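Side-chain contacts in Lpg0393 helical bundle domain-containing protein (Legionella pneumophila subsp. pneumophila str. Philadelphia 1, PDB 4R0G), which acts as a guanine-nucleotide exchange factor for the small GTPases Rab5, Rab21 and Rab22, probably through its VPS9-like domain: residues Lys6-Ala11 against Tyr17-Gln22; Leu21-Phe26 against Phe49-Asn54; Lys62-Leu67 against Thr87-Ala92; Tyr68-His71 against Arg76-Arg79. All coordinates share one frame; numbering follows the deposited sequence.

Contact 1: Lys6-Ala11 against Tyr17-Gln22; sequences KEYLQA and YLLFLQ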
loop_
_atom_site.group_PDB
_atom_site.type_symbol
_atom_site.label_atom_id
_atom_site.label_comp_id
_atom_site.label_asym_id
_atom_site.label_seq_id
_atom_site.Cartn_x
_atom_site.Cartn_y
_atom_site.Cartn_z
ATOM N N LYS A 6 -29.524 -6.294 1.244
ATOM C CA LYS A 6 -29.678 -7.550 0.506
ATOM C C LYS A 6 -28.894 -7.428 -0.793
ATOM O O LYS A 6 -28.195 -8.363 -1.200
ATOM C CB LYS A 6 -31.148 -7.898 0.243
ATOM N N GLU A 7 -29.005 -6.259 -1.423
ATOM C CA GLU A 7 -28.314 -6.013 -2.672
ATOM C C GLU A 7 -26.809 -6.125 -2.445
ATOM O O GLU A 7 -26.122 -6.889 -3.149
ATOM C CB GLU A 7 -28.697 -4.646 -3.241
ATOM C CG GLU A 7 -29.759 -4.707 -4.305
ATOM C CD GLU A 7 -30.119 -3.333 -4.846
ATOM O OE1 GLU A 7 -30.223 -2.376 -4.035
ATOM O OE2 GLU A 7 -30.289 -3.205 -6.084
ATOM N N TYR A 8 -26.302 -5.389 -1.448
ATOM C CA TYR A 8 -24.877 -5.441 -1.126
ATOM C C TYR A 8 -24.394 -6.837 -0.752
ATOM O O TYR A 8 -23.447 -7.351 -1.356
ATOM C CB TYR A 8 -24.487 -4.394 -0.093
ATOM C CG TYR A 8 -24.430 -3.003 -0.686
ATOM C CD1 TYR A 8 -23.461 -2.670 -1.601
ATOM C CD2 TYR A 8 -25.351 -2.027 -0.328
ATOM C CE1 TYR A 8 -23.411 -1.405 -2.159
ATOM C CE2 TYR A 8 -25.309 -0.760 -0.870
ATOM C CZ TYR A 8 -24.338 -0.455 -1.793
ATOM O OH TYR A 8 -24.270 0.806 -2.358
ATOM N N LEU A 9 -25.059 -7.478 0.204
ATOM C CA LEU A 9 -24.706 -8.859 0.539
ATOM C C LEU A 9 -24.798 -9.816 -0.656
ATOM O O LEU A 9 -24.051 -10.792 -0.736
ATOM C CB LEU A 9 -25.538 -9.360 1.703
ATOM C CG LEU A 9 -25.309 -8.530 2.957
ATOM C CD1 LEU A 9 -26.267 -8.961 4.041
ATOM C CD2 LEU A 9 -23.856 -8.661 3.424
ATOM N N GLN A 10 -25.689 -9.529 -1.604
ATOM C CA GLN A 10 -25.751 -10.341 -2.823
ATOM C C GLN A 10 -24.438 -10.214 -3.581
ATOM O O GLN A 10 -23.829 -11.212 -3.961
ATOM C CB GLN A 10 -26.920 -9.926 -3.721
ATOM C CG GLN A 10 -27.242 -10.941 -4.831
ATOM C CD GLN A 10 -27.366 -12.377 -4.319
ATOM O OE1 GLN A 10 -28.114 -12.645 -3.370
ATOM N NE2 GLN A 10 -26.615 -13.306 -4.939
ATOM N N ALA A 11 -23.998 -8.973 -3.759
ATOM C CA ALA A 11 -22.717 -8.695 -4.385
ATOM C C ALA A 11 -21.576 -9.449 -3.708
ATOM O O ALA A 11 -20.678 -9.983 -4.393
ATOM C CB ALA A 11 -22.452 -7.184 -4.406
ATOM N N TYR A 17 -16.604 -7.552 -5.228
ATOM C CA TYR A 17 -16.127 -7.129 -3.933
ATOM C C TYR A 17 -16.030 -5.618 -3.753
ATOM O O TYR A 17 -16.479 -5.089 -2.732
ATOM C CB TYR A 17 -14.817 -7.821 -3.580
ATOM C CG TYR A 17 -14.904 -9.317 -3.369
ATOM C CD1 TYR A 17 -15.724 -9.873 -2.400
ATOM C CD2 TYR A 17 -14.111 -10.175 -4.106
ATOM C CE1 TYR A 17 -15.767 -11.263 -2.194
ATOM C CE2 TYR A 17 -14.145 -11.548 -3.906
ATOM C CZ TYR A 17 -14.971 -12.083 -2.950
ATOM O OH TYR A 17 -14.977 -13.448 -2.781
ATOM N N LEU A 18 -15.458 -4.927 -4.742
ATOM C CA LEU A 18 -15.348 -3.458 -4.708
ATOM C C LEU A 18 -16.703 -2.860 -4.481
ATOM O O LEU A 18 -16.837 -1.876 -3.746
ATOM C CB LEU A 18 -14.745 -2.900 -5.994
ATOM C CG LEU A 18 -13.251 -3.092 -5.893
ATOM C CD1 LEU A 18 -12.569 -2.851 -7.206
ATOM C CD2 LEU A 18 -12.791 -2.157 -4.792
ATOM N N LEU A 19 -17.709 -3.473 -5.097
ATOM C CA LEU A 19 -19.080 -3.059 -4.868
ATOM C C LEU A 19 -19.523 -3.410 -3.446
ATOM O O LEU A 19 -20.114 -2.585 -2.759
ATOM C CB LEU A 19 -20.015 -3.660 -5.931
ATOM C CG LEU A 19 -21.494 -3.372 -5.693
ATOM C CD1 LEU A 19 -21.714 -1.844 -5.638
ATOM C CD2 LEU A 19 -22.384 -4.088 -6.740
ATOM N N PHE A 20 -19.229 -4.624 -2.998
ATOM C CA PHE A 20 -19.649 -5.014 -1.653
ATOM C C PHE A 20 -19.134 -4.059 -0.582
ATOM O O PHE A 20 -19.865 -3.716 0.343
ATOM C CB PHE A 20 -19.218 -6.419 -1.339
ATOM C CG PHE A 20 -19.144 -6.708 0.136
ATOM C CD1 PHE A 20 -20.306 -6.843 0.888
ATOM C CD2 PHE A 20 -17.916 -6.877 0.778
ATOM C CE1 PHE A 20 -20.264 -7.110 2.245
ATOM C CE2 PHE A 20 -17.879 -7.162 2.143
ATOM C CZ PHE A 20 -19.070 -7.283 2.868
ATOM N N LEU A 21 -17.884 -3.607 -0.758
ATOM C CA LEU A 21 -17.192 -2.640 0.123
ATOM C C LEU A 21 -17.799 -1.235 0.148
ATOM O O LEU A 21 -17.317 -0.360 0.862
ATOM C CB LEU A 21 -15.705 -2.545 -0.236
ATOM C CG LEU A 21 -14.848 -3.794 0.044
ATOM C CD1 LEU A 21 -13.412 -3.551 -0.286
ATOM C CD2 LEU A 21 -14.970 -4.209 1.483
ATOM N N GLN A 22 -18.824 -1.016 -0.672
ATOM C CA GLN A 22 -19.497 0.278 -0.785
ATOM C C GLN A 22 -20.652 0.339 0.210
ATOM O O GLN A 22 -21.324 1.366 0.399
ATOM C CB GLN A 22 -20.040 0.408 -2.198
ATOM C CG GLN A 22 -19.842 1.718 -2.885
ATOM C CD GLN A 22 -20.083 1.586 -4.381
ATOM O OE1 GLN A 22 -19.135 1.574 -5.163
ATOM N NE2 GLN A 22 -21.360 1.465 -4.783
#
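Tyr8 lays one edge of its ring along the end of helix 17-20. The carbonyl oxygen Leu19 O lies near the plane of the ring, 3.5 Å from Tyr8 CD1, so the aromatic rim rather than a face meets this polar atom. Tyr8 CE1 then touches the Leu19 side chain at CD1 (3.9 Å) and the aliphatic root of Gln22 at CB (3.8 Å), the latter at an oblique angle. The Gln22 amide is turned 79° against the phenol ring, and no hydrogen bond joins the two polar ends; Tyr8 OH is instead bonded to the backbone N of Leu2. A first torsion of -75° sets Tyr8 CG beside its own backbone N and swings the ring across to the second segment, although its CB starts off alongside.

Phe20 also offers its ring edge, here to the first helix, with Leu9 CD2 near the ring plane and 4.1 Å from Phe20 CE1, and with Tyr8 O beside Phe20 CD1. Ala11 points at the second segment, its CB 3.9 Å from Leu19 CD2. The backbones come within 5.3 Å at Tyr8 CA and Phe20 CA. With no hydrogen bond between the segments, and four of the six touching residues buried, this helical hairpin of the VPS9-like domain is held by apolar and ring-edge contacts.

Contact 2: Leu21-Phe26 against Phe49-Asn54; sequences LQWPKF and FEWLNN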
loop_
_atom_site.group_PDB
_atom_site.type_symbol
_atom_site.label_atom_id
_atom_site.label_comp_id
_atom_site.label_asym_id
_atom_site.label_seq_id
_atom_site.Cartn_x
_atom_site.Cartn_y
_atom_site.Cartn_z
ATOM N N LEU A 21 -17.884 -3.607 -0.758
ATOM C CA LEU A 21 -17.192 -2.640 0.123
ATOM C C LEU A 21 -17.799 -1.235 0.148
ATOM O O LEU A 21 -17.317 -0.360 0.862
ATOM C CB LEU A 21 -15.705 -2.545 -0.236
ATOM C CG LEU A 21 -14.848 -3.794 0.044
ATOM C CD1 LEU A 21 -13.412 -3.551 -0.286
ATOM C CD2 LEU A 21 -14.970 -4.209 1.483
ATOM N N GLN A 22 -18.824 -1.016 -0.672
ATOM C CA GLN A 22 -19.497 0.278 -0.785
ATOM C C GLN A 22 -20.652 0.339 0.210
ATOM O O GLN A 22 -21.324 1.366 0.399
ATOM C CB GLN A 22 -20.040 0.408 -2.198
ATOM C CG GLN A 22 -19.842 1.718 -2.885
ATOM C CD GLN A 22 -20.083 1.586 -4.381
ATOM O OE1 GLN A 22 -19.135 1.574 -5.163
ATOM N NE2 GLN A 22 -21.360 1.465 -4.783
ATOM N N TRP A 23 -20.865 -0.813 0.821
ATOM C CA TRP A 23 -21.926 -1.042 1.780
ATOM C C TRP A 23 -21.923 -0.051 2.935
ATOM O O TRP A 23 -22.956 0.565 3.230
ATOM C CB TRP A 23 -21.766 -2.455 2.338
ATOM C CG TRP A 23 -22.874 -2.964 3.158
ATOM C CD1 TRP A 23 -24.181 -2.569 3.120
ATOM C CD2 TRP A 23 -22.795 -4.018 4.120
ATOM N NE1 TRP A 23 -24.919 -3.303 4.012
ATOM C CE2 TRP A 23 -24.101 -4.205 4.639
ATOM C CE3 TRP A 23 -21.748 -4.822 4.596
ATOM C CZ2 TRP A 23 -24.396 -5.161 5.631
ATOM C CZ3 TRP A 23 -22.035 -5.777 5.579
ATOM C CH2 TRP A 23 -23.364 -5.941 6.085
ATOM N N PRO A 24 -20.770 0.095 3.623
ATOM C CA PRO A 24 -20.893 0.951 4.796
ATOM C C PRO A 24 -21.172 2.432 4.447
ATOM O O PRO A 24 -21.660 3.192 5.293
ATOM C CB PRO A 24 -19.571 0.711 5.549
ATOM C CG PRO A 24 -18.641 0.176 4.579
ATOM C CD PRO A 24 -19.400 -0.442 3.470
ATOM N N LYS A 25 -20.917 2.824 3.202
ATOM C CA LYS A 25 -21.267 4.171 2.754
ATOM C C LYS A 25 -22.788 4.295 2.550
ATOM O O LYS A 25 -23.378 5.345 2.801
ATOM C CB LYS A 25 -20.482 4.530 1.476
ATOM C CG LYS A 25 -20.678 5.952 1.010
ATOM C CD LYS A 25 -20.380 6.124 -0.479
ATOM C CE LYS A 25 -20.731 7.561 -0.927
ATOM N NZ LYS A 25 -20.057 7.982 -2.202
ATOM N N PHE A 26 -23.417 3.213 2.103
ATOM C CA PHE A 26 -24.873 3.167 1.955
ATOM C C PHE A 26 -25.563 3.172 3.320
ATOM O O PHE A 26 -26.507 3.927 3.572
ATOM C CB PHE A 26 -25.276 1.930 1.117
ATOM C CG PHE A 26 -26.677 1.422 1.371
ATOM C CD1 PHE A 26 -27.774 2.019 0.756
ATOM C CD2 PHE A 26 -26.890 0.323 2.203
ATOM C CE1 PHE A 26 -29.056 1.545 0.986
ATOM C CE2 PHE A 26 -28.176 -0.162 2.434
ATOM C CZ PHE A 26 -29.257 0.450 1.822
ATOM N N PHE A 49 -26.661 -5.276 13.012
ATOM C CA PHE A 49 -28.094 -5.353 12.862
ATOM C C PHE A 49 -28.417 -5.725 11.442
ATOM O O PHE A 49 -29.079 -6.721 11.172
ATOM C CB PHE A 49 -28.704 -3.990 13.139
ATOM C CG PHE A 49 -30.165 -3.949 12.929
ATOM C CD1 PHE A 49 -31.016 -4.635 13.785
ATOM C CD2 PHE A 49 -30.700 -3.241 11.871
ATOM C CE1 PHE A 49 -32.380 -4.608 13.602
ATOM C CE2 PHE A 49 -32.075 -3.211 11.669
ATOM C CZ PHE A 49 -32.914 -3.892 12.545
ATOM N N GLU A 50 -27.905 -4.929 10.522
ATOM C CA GLU A 50 -28.263 -5.088 9.129
ATOM C C GLU A 50 -27.889 -6.467 8.536
ATOM O O GLU A 50 -28.644 -7.099 7.807
ATOM C CB GLU A 50 -27.656 -3.940 8.343
ATOM C CG GLU A 50 -28.468 -3.590 7.160
ATOM C CD GLU A 50 -29.761 -2.887 7.493
ATOM O OE1 GLU A 50 -29.728 -1.905 8.258
ATOM O OE2 GLU A 50 -30.818 -3.309 6.977
ATOM N N TRP A 51 -26.728 -6.953 8.886
ATOM C CA TRP A 51 -26.265 -8.185 8.312
ATOM C C TRP A 51 -27.068 -9.352 8.889
ATOM O O TRP A 51 -27.241 -10.380 8.239
ATOM C CB TRP A 51 -24.781 -8.306 8.641
ATOM C CG TRP A 51 -24.016 -9.182 7.755
ATOM C CD1 TRP A 51 -24.508 -10.093 6.863
ATOM C CD2 TRP A 51 -22.584 -9.265 7.676
ATOM N NE1 TRP A 51 -23.467 -10.731 6.228
ATOM C CE2 TRP A 51 -22.279 -10.242 6.703
ATOM C CE3 TRP A 51 -21.532 -8.611 8.342
ATOM C CZ2 TRP A 51 -20.954 -10.581 6.373
ATOM C CZ3 TRP A 51 -20.214 -8.955 8.017
ATOM C CH2 TRP A 51 -19.941 -9.925 7.040
ATOM N N LEU A 52 -27.540 -9.196 10.122
ATOM C CA LEU A 52 -28.294 -10.253 10.780
ATOM C C LEU A 52 -29.722 -10.355 10.236
ATOM O O LEU A 52 -30.320 -11.438 10.209
ATOM C CB LEU A 52 -28.282 -10.058 12.306
ATOM C CG LEU A 52 -26.965 -10.399 13.024
ATOM C CD1 LEU A 52 -27.056 -10.215 14.524
ATOM C CD2 LEU A 52 -26.515 -11.822 12.707
ATOM N N ASN A 53 -30.266 -9.226 9.803
ATOM C CA ASN A 53 -31.560 -9.219 9.141
ATOM C C ASN A 53 -31.521 -9.576 7.652
ATOM O O ASN A 53 -32.535 -9.866 7.021
ATOM C CB ASN A 53 -32.234 -7.873 9.353
ATOM C CG ASN A 53 -32.536 -7.636 10.799
ATOM O OD1 ASN A 53 -33.107 -8.490 11.457
ATOM N ND2 ASN A 53 -32.109 -6.505 11.318
ATOM N N ASN A 54 -30.343 -9.507 7.083
ATOM C CA ASN A 54 -30.170 -9.817 5.687
ATOM C C ASN A 54 -29.606 -11.182 5.411
ATOM O O ASN A 54 -29.011 -11.439 4.374
ATOM C CB ASN A 54 -29.654 -8.634 4.871
ATOM C CG ASN A 54 -30.701 -7.514 4.781
ATOM O OD1 ASN A 54 -31.385 -7.355 3.753
ATOM N ND2 ASN A 54 -30.856 -6.755 5.882
#
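Trp23 and Trp51 form a T-shaped (edge-to-face) pair. The six-membered ring of Trp23 stands on the five-membered ring of Trp51 with planes at 88° and centroids 5.3 Å apart. Trp23 CH2 leads, 3.7 Å from Trp51 CG and placed off-centre over that face, while the neighbouring Trp23 CZ3 lies 4.0 Å from Trp51 CE3. In both residues CG is anti to the backbone N (chi1 -170° in Trp23, -158° in Trp51), which carries each indole well out from its helix.

The aliphatic contribution is small. Trp51 CB lies in the plane of the Trp23 ring at its edge, 3.8 Å from Trp23 CH2, and Glu50 CB approaches Trp23 CZ2 obliquely at 4.4 Å.

Polar bonds lie beside the stack and do not cross it. Asn54, the first residue to leave helical geometry, turns its side chain back so that ND2 donates to Glu50 O at 3.0 Å. That bond is fairly straight and lies close to the amide plane of Asn54. Trp51 NE1 is bonded to Asp60 OD2, a partner that should help fix the indole whose face receives Trp23, and Glu50 OE1 pairs with Tyr31 OH.

The stack joins the start of helix 23-30 to the end of helix 40-53. Ile89 of helix 80-101 touches both indoles, and Leu9 of helix 5-14 reaches Trp51.

Contact 3: Lys62-Leu67 against Thr87-Ala92; sequences KKFAIL and TTISIA
Ser90, whose CB meets the Phe64 ring across the contact, sends its OG back to Thr87 O in its own helix at 2.7 Å. The same carbonyl also receives Ile91 N at 3.1 Å, so two donors share it, and both come from one face of the carbonyl plane. The C=O...OG angle is 114°, a bent approach set by the geometry of the helix. With chi1 at 60°, Ser90 OG sits between its backbone N and carbonyl carbon, which aims the hydroxyl at the preceding turn, while CB, directed along the flank of the helix, still meets the ring edge.

Phe64 carries the first segment's share. Its CG is anti to the backbone N (chi1 180°), and the ring projects from helix 58-71 toward helix 80-101. These are two packed helices of the all-helical VPS9-like domain; their nearest CA atoms in the two segments, Phe64 CA and Ser90 CA, are 8.7 Å apart, a gap bridged by the aromatic ring.

The far end of the ring does the touching. Phe64 CE2 lies 4.0 Å from Ser90 CB, which sits at the ring edge near its plane. On the other flank Phe64 CE1 is 3.7 Å from Ile89 CG2, met obliquely, and Phe64 CZ is 4.0 Å from that same methyl. Phe20 of helix 17-20 and Leu93 of helix 80-101 also touch the Phe64 side chain, while Ile89 reaches on to Leu47 and Trp51 of helix 40-53.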
loop_
_atom_site.group_PDB
_atom_site.type_symbol
_atom_site.label_atom_id
_atom_site.label_comp_id
_atom_site.label_asym_id
_atom_site.label_seq_id
_atom_site.Cartn_x
_atom_site.Cartn_y
_atom_site.Cartn_z
ATOM N N LYS A 62 -17.272 -17.175 4.701
ATOM C CA LYS A 62 -16.216 -17.792 3.895
ATOM C C LYS A 62 -15.813 -16.985 2.663
ATOM O O LYS A 62 -14.654 -17.002 2.243
ATOM C CB LYS A 62 -16.593 -19.234 3.528
ATOM C CG LYS A 62 -16.138 -20.237 4.575
ATOM C CD LYS A 62 -16.254 -21.653 4.101
ATOM C CE LYS A 62 -15.810 -22.623 5.192
ATOM N NZ LYS A 62 -16.138 -24.050 4.838
ATOM N N LYS A 63 -16.778 -16.284 2.084
ATOM C CA LYS A 63 -16.501 -15.451 0.927
ATOM C C LYS A 63 -15.804 -14.206 1.415
ATOM O O LYS A 63 -14.890 -13.687 0.772
ATOM C CB LYS A 63 -17.781 -15.129 0.142
ATOM C CG LYS A 63 -18.029 -16.110 -0.971
ATOM C CD LYS A 63 -19.503 -16.242 -1.304
ATOM C CE LYS A 63 -19.778 -17.541 -2.083
ATOM N NZ LYS A 63 -21.227 -17.687 -2.473
ATOM N N PHE A 64 -16.208 -13.746 2.582
ATOM C CA PHE A 64 -15.584 -12.563 3.130
ATOM C C PHE A 64 -14.124 -12.903 3.455
ATOM O O PHE A 64 -13.249 -12.024 3.437
ATOM C CB PHE A 64 -16.357 -12.072 4.357
ATOM C CG PHE A 64 -15.767 -10.863 4.982
ATOM C CD1 PHE A 64 -15.909 -9.619 4.375
ATOM C CD2 PHE A 64 -15.035 -10.959 6.175
ATOM C CE1 PHE A 64 -15.354 -8.487 4.945
ATOM C CE2 PHE A 64 -14.469 -9.817 6.764
ATOM C CZ PHE A 64 -14.627 -8.588 6.144
ATOM N N ALA A 65 -13.861 -14.188 3.715
ATOM C CA ALA A 65 -12.495 -14.627 4.000
ATOM C C ALA A 65 -11.631 -14.399 2.766
ATOM O O ALA A 65 -10.492 -13.906 2.871
ATOM C CB ALA A 65 -12.450 -16.068 4.423
ATOM N N ILE A 66 -12.172 -14.745 1.595
ATOM C CA ILE A 66 -11.446 -14.511 0.350
ATOM C C ILE A 66 -11.039 -13.037 0.284
ATOM O O ILE A 66 -9.842 -12.718 0.158
ATOM C CB ILE A 66 -12.271 -14.878 -0.885
ATOM C CG1 ILE A 66 -12.777 -16.316 -0.788
ATOM C CG2 ILE A 66 -11.443 -14.749 -2.108
ATOM C CD1 ILE A 66 -14.017 -16.562 -1.625
ATOM N N LEU A 67 -12.028 -12.150 0.436
ATOM C CA LEU A 67 -11.787 -10.715 0.383
ATOM C C LEU A 67 -10.621 -10.316 1.295
ATOM O O LEU A 67 -9.695 -9.639 0.872
ATOM C CB LEU A 67 -13.060 -9.957 0.765
ATOM C CG LEU A 67 -13.334 -8.588 0.105
ATOM C CD1 LEU A 67 -14.110 -7.674 1.043
ATOM C CD2 LEU A 67 -12.082 -7.878 -0.370
ATOM N N THR A 87 -12.025 -3.297 7.124
ATOM C CA THR A 87 -11.753 -3.525 8.538
ATOM C C THR A 87 -12.974 -3.238 9.397
ATOM O O THR A 87 -13.229 -3.955 10.362
ATOM C CB THR A 87 -10.564 -2.692 9.013
ATOM O OG1 THR A 87 -10.750 -1.346 8.564
ATOM C CG2 THR A 87 -9.250 -3.246 8.435
ATOM N N THR A 88 -13.717 -2.194 9.050
ATOM C CA THR A 88 -14.904 -1.844 9.786
ATOM C C THR A 88 -15.951 -2.956 9.631
ATOM O O THR A 88 -16.771 -3.202 10.517
ATOM C CB THR A 88 -15.509 -0.570 9.234
ATOM O OG1 THR A 88 -14.529 0.465 9.235
ATOM C CG2 THR A 88 -16.723 -0.124 10.083
ATOM N N ILE A 89 -15.932 -3.632 8.491
ATOM C CA ILE A 89 -16.887 -4.695 8.287
ATOM C C ILE A 89 -16.453 -5.908 9.105
ATOM O O ILE A 89 -17.281 -6.634 9.648
ATOM C CB ILE A 89 -17.057 -5.030 6.797
ATOM C CG1 ILE A 89 -17.740 -3.860 6.081
ATOM C CG2 ILE A 89 -17.862 -6.280 6.625
ATOM C CD1 ILE A 89 -17.848 -4.027 4.584
ATOM N N SER A 90 -15.151 -6.098 9.251
ATOM C CA SER A 90 -14.668 -7.247 10.018
ATOM C C SER A 90 -14.981 -7.083 11.504
ATOM O O SER A 90 -15.179 -8.066 12.233
ATOM C CB SER A 90 -13.172 -7.543 9.754
ATOM O OG SER A 90 -12.352 -6.460 10.099
ATOM N N ILE A 91 -15.057 -5.836 11.946
ATOM C CA ILE A 91 -15.351 -5.591 13.351
ATOM C C ILE A 91 -16.819 -5.900 13.615
ATOM O O ILE A 91 -17.186 -6.291 14.735
ATOM C CB ILE A 91 -14.968 -4.174 13.801
ATOM C CG1 ILE A 91 -13.461 -3.966 13.631
ATOM C CG2 ILE A 91 -15.306 -3.975 15.232
ATOM C CD1 ILE A 91 -13.043 -2.549 13.897
ATOM N N ALA A 92 -17.655 -5.765 12.577
ATOM C CA ALA A 92 -19.065 -6.159 12.707
ATOM C C ALA A 92 -19.230 -7.665 12.594
ATOM O O ALA A 92 -20.168 -8.230 13.127
ATOM C CB ALA A 92 -19.904 -5.484 11.685
#

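Contact 4: Tyr68-His71 against Arg76-Arg79; sequences YAVH and RPLR
Val70 meets the returning chain at Pro77, its CG1 placed 3.4 Å from Pro77 CG, and the two side chains run obliquely to each other. The proline also lies over the backbone of the first segment, with Pro77 CD 3.5 Å from Val70 O. Val70 is backed by helix 155-183, where Val158 and Ala161 touch it.

His71 comes next and carries the largest share of the interface. Because CG is anti to the backbone N (chi1 -177°), the imidazole extends beside Leu78, whose CB lies at the ring edge near its plane, 3.6 Å from His71 CD2. Leu78 CD1 follows along the same side chain, 3.7 Å from His71 CB. The imidazole is tied further by a hydrogen bond between His71 NE2 and Ser83 OG.

At the helix end Arg76 folds over from the loop, its chain bent at chi2 (-84°), and its guanidinium stands at 88° to the His71 ring. Arg76 NH1 comes within 2.9 Å of His71 O, but the angle is too poor for a hydrogen bond; the group has a long, weak ion pair with Glu72.

The loop is also held by Tyr173 of helix 155-183, whose OH is hydrogen-bonded to Pro77 O and Arg79 N. The arrangement is a connection between two consecutive helices of the VPS9-like domain, in which residues of the link fold back on the last turn of helix 58-71 before helix 80-101 begins.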
loop_
_atom_site.group_PDB
_atom_site.type_symbol
_atom_site.label_atom_id
_atom_site.label_comp_id
_atom_site.label_asym_id
_atom_site.label_seq_id
_atom_site.Cartn_x
_atom_site.Cartn_y
_atom_site.Cartn_z
ATOM N N TYR A 68 -10.654 -10.776 2.535
ATOM C CA TYR A 68 -9.606 -10.473 3.499
ATOM C C TYR A 68 -8.247 -10.979 3.057
ATOM O O TYR A 68 -7.250 -10.254 3.107
ATOM C CB TYR A 68 -9.928 -11.130 4.831
ATOM C CG TYR A 68 -9.401 -10.339 5.980
ATOM C CD1 TYR A 68 -10.188 -9.372 6.579
ATOM C CD2 TYR A 68 -8.105 -10.537 6.463
ATOM C CE1 TYR A 68 -9.707 -8.627 7.646
ATOM C CE2 TYR A 68 -7.609 -9.785 7.525
ATOM C CZ TYR A 68 -8.420 -8.838 8.113
ATOM O OH TYR A 68 -7.974 -8.087 9.167
ATOM N N ALA A 69 -8.199 -12.246 2.664
ATOM C CA ALA A 69 -6.959 -12.842 2.186
ATOM C C ALA A 69 -6.343 -11.929 1.132
ATOM O O ALA A 69 -5.129 -11.730 1.088
ATOM C CB ALA A 69 -7.234 -14.213 1.595
ATOM N N VAL A 70 -7.200 -11.363 0.289
ATOM C CA VAL A 70 -6.754 -10.404 -0.703
ATOM C C VAL A 70 -6.191 -9.151 -0.026
ATOM O O VAL A 70 -5.158 -8.653 -0.407
ATOM C CB VAL A 70 -7.878 -10.006 -1.660
ATOM C CG1 VAL A 70 -7.365 -8.954 -2.618
ATOM C CG2 VAL A 70 -8.437 -11.239 -2.416
ATOM N N HIS A 71 -6.867 -8.660 1.000
ATOM C CA HIS A 71 -6.448 -7.449 1.689
ATOM C C HIS A 71 -5.061 -7.636 2.303
ATOM O O HIS A 71 -4.347 -6.661 2.570
ATOM C CB HIS A 71 -7.502 -7.085 2.736
ATOM C CG HIS A 71 -7.241 -5.814 3.484
ATOM N ND1 HIS A 71 -6.584 -5.787 4.697
ATOM C CD2 HIS A 71 -7.598 -4.533 3.223
ATOM C CE1 HIS A 71 -6.531 -4.543 5.141
ATOM N NE2 HIS A 71 -7.138 -3.759 4.267
ATOM N N ARG A 76 -0.982 -5.150 -1.837
ATOM C CA ARG A 76 -1.931 -4.332 -1.069
ATOM C C ARG A 76 -3.046 -3.658 -1.871
ATOM O O ARG A 76 -3.189 -2.425 -1.821
ATOM C CB ARG A 76 -1.224 -3.279 -0.203
ATOM C CG ARG A 76 -0.469 -3.808 0.996
ATOM C CD ARG A 76 -1.299 -4.044 2.253
ATOM N NE ARG A 76 -0.620 -5.046 3.080
ATOM C CZ ARG A 76 -1.167 -5.742 4.075
ATOM N NH1 ARG A 76 -2.452 -5.553 4.418
ATOM N NH2 ARG A 76 -0.408 -6.638 4.720
ATOM N N PRO A 77 -3.888 -4.458 -2.550
ATOM C CA PRO A 77 -4.856 -3.858 -3.479
ATOM C C PRO A 77 -5.858 -2.958 -2.754
ATOM O O PRO A 77 -6.471 -2.105 -3.383
ATOM C CB PRO A 77 -5.543 -5.078 -4.103
ATOM C CG PRO A 77 -5.459 -6.135 -2.983
ATOM C CD PRO A 77 -4.120 -5.902 -2.345
ATOM N N LEU A 78 -6.026 -3.109 -1.445
ATOM C CA LEU A 78 -7.042 -2.288 -0.789
ATOM C C LEU A 78 -6.410 -1.358 0.213
ATOM O O LEU A 78 -6.067 -1.781 1.306
ATOM C CB LEU A 78 -8.074 -3.188 -0.087
ATOM C CG LEU A 78 -8.832 -4.211 -0.941
ATOM C CD1 LEU A 78 -9.212 -5.412 -0.102
ATOM C CD2 LEU A 78 -10.083 -3.614 -1.600
ATOM N N ARG A 79 -6.314 -0.077 -0.125
ATOM C CA ARG A 79 -5.648 0.890 0.741
ATOM C C ARG A 79 -6.690 1.873 1.202
ATOM O O ARG A 79 -7.815 1.818 0.723
ATOM C CB ARG A 79 -4.536 1.625 -0.034
ATOM C CG ARG A 79 -3.576 0.726 -0.865
ATOM C CD ARG A 79 -2.277 1.473 -1.257
ATOM N NE ARG A 79 -1.742 1.185 -2.604
ATOM C CZ ARG A 79 -1.431 -0.026 -3.056
ATOM N NH1 ARG A 79 -1.604 -1.063 -2.274
ATOM N NH2 ARG A 79 -0.953 -0.202 -4.282
#

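How the contacts relate
From the N terminus, contact 1 closes the short turn between helix 5-14 and helix 17-20. Contact 2 opens on Leu21-Gln22, where contact 1 ends, and closes a longer loop that brings helix 23-30 to the end of helix 40-53. Contact 3 follows in series, pairing helix 58-71 with helix 80-101, and contact 4 is nested within its loop; none of the loops cross. Leu21 links the groups: its CD2 lies 3.6 Å from Leu67 CD1, and its CD1 touches Leu78. Leu67 CD2 of contact 3 also lies 3.8 Å from Leu78 CD1 of contact 4. Together the contacts tie six consecutive helices of the VPS9-like domain into one core.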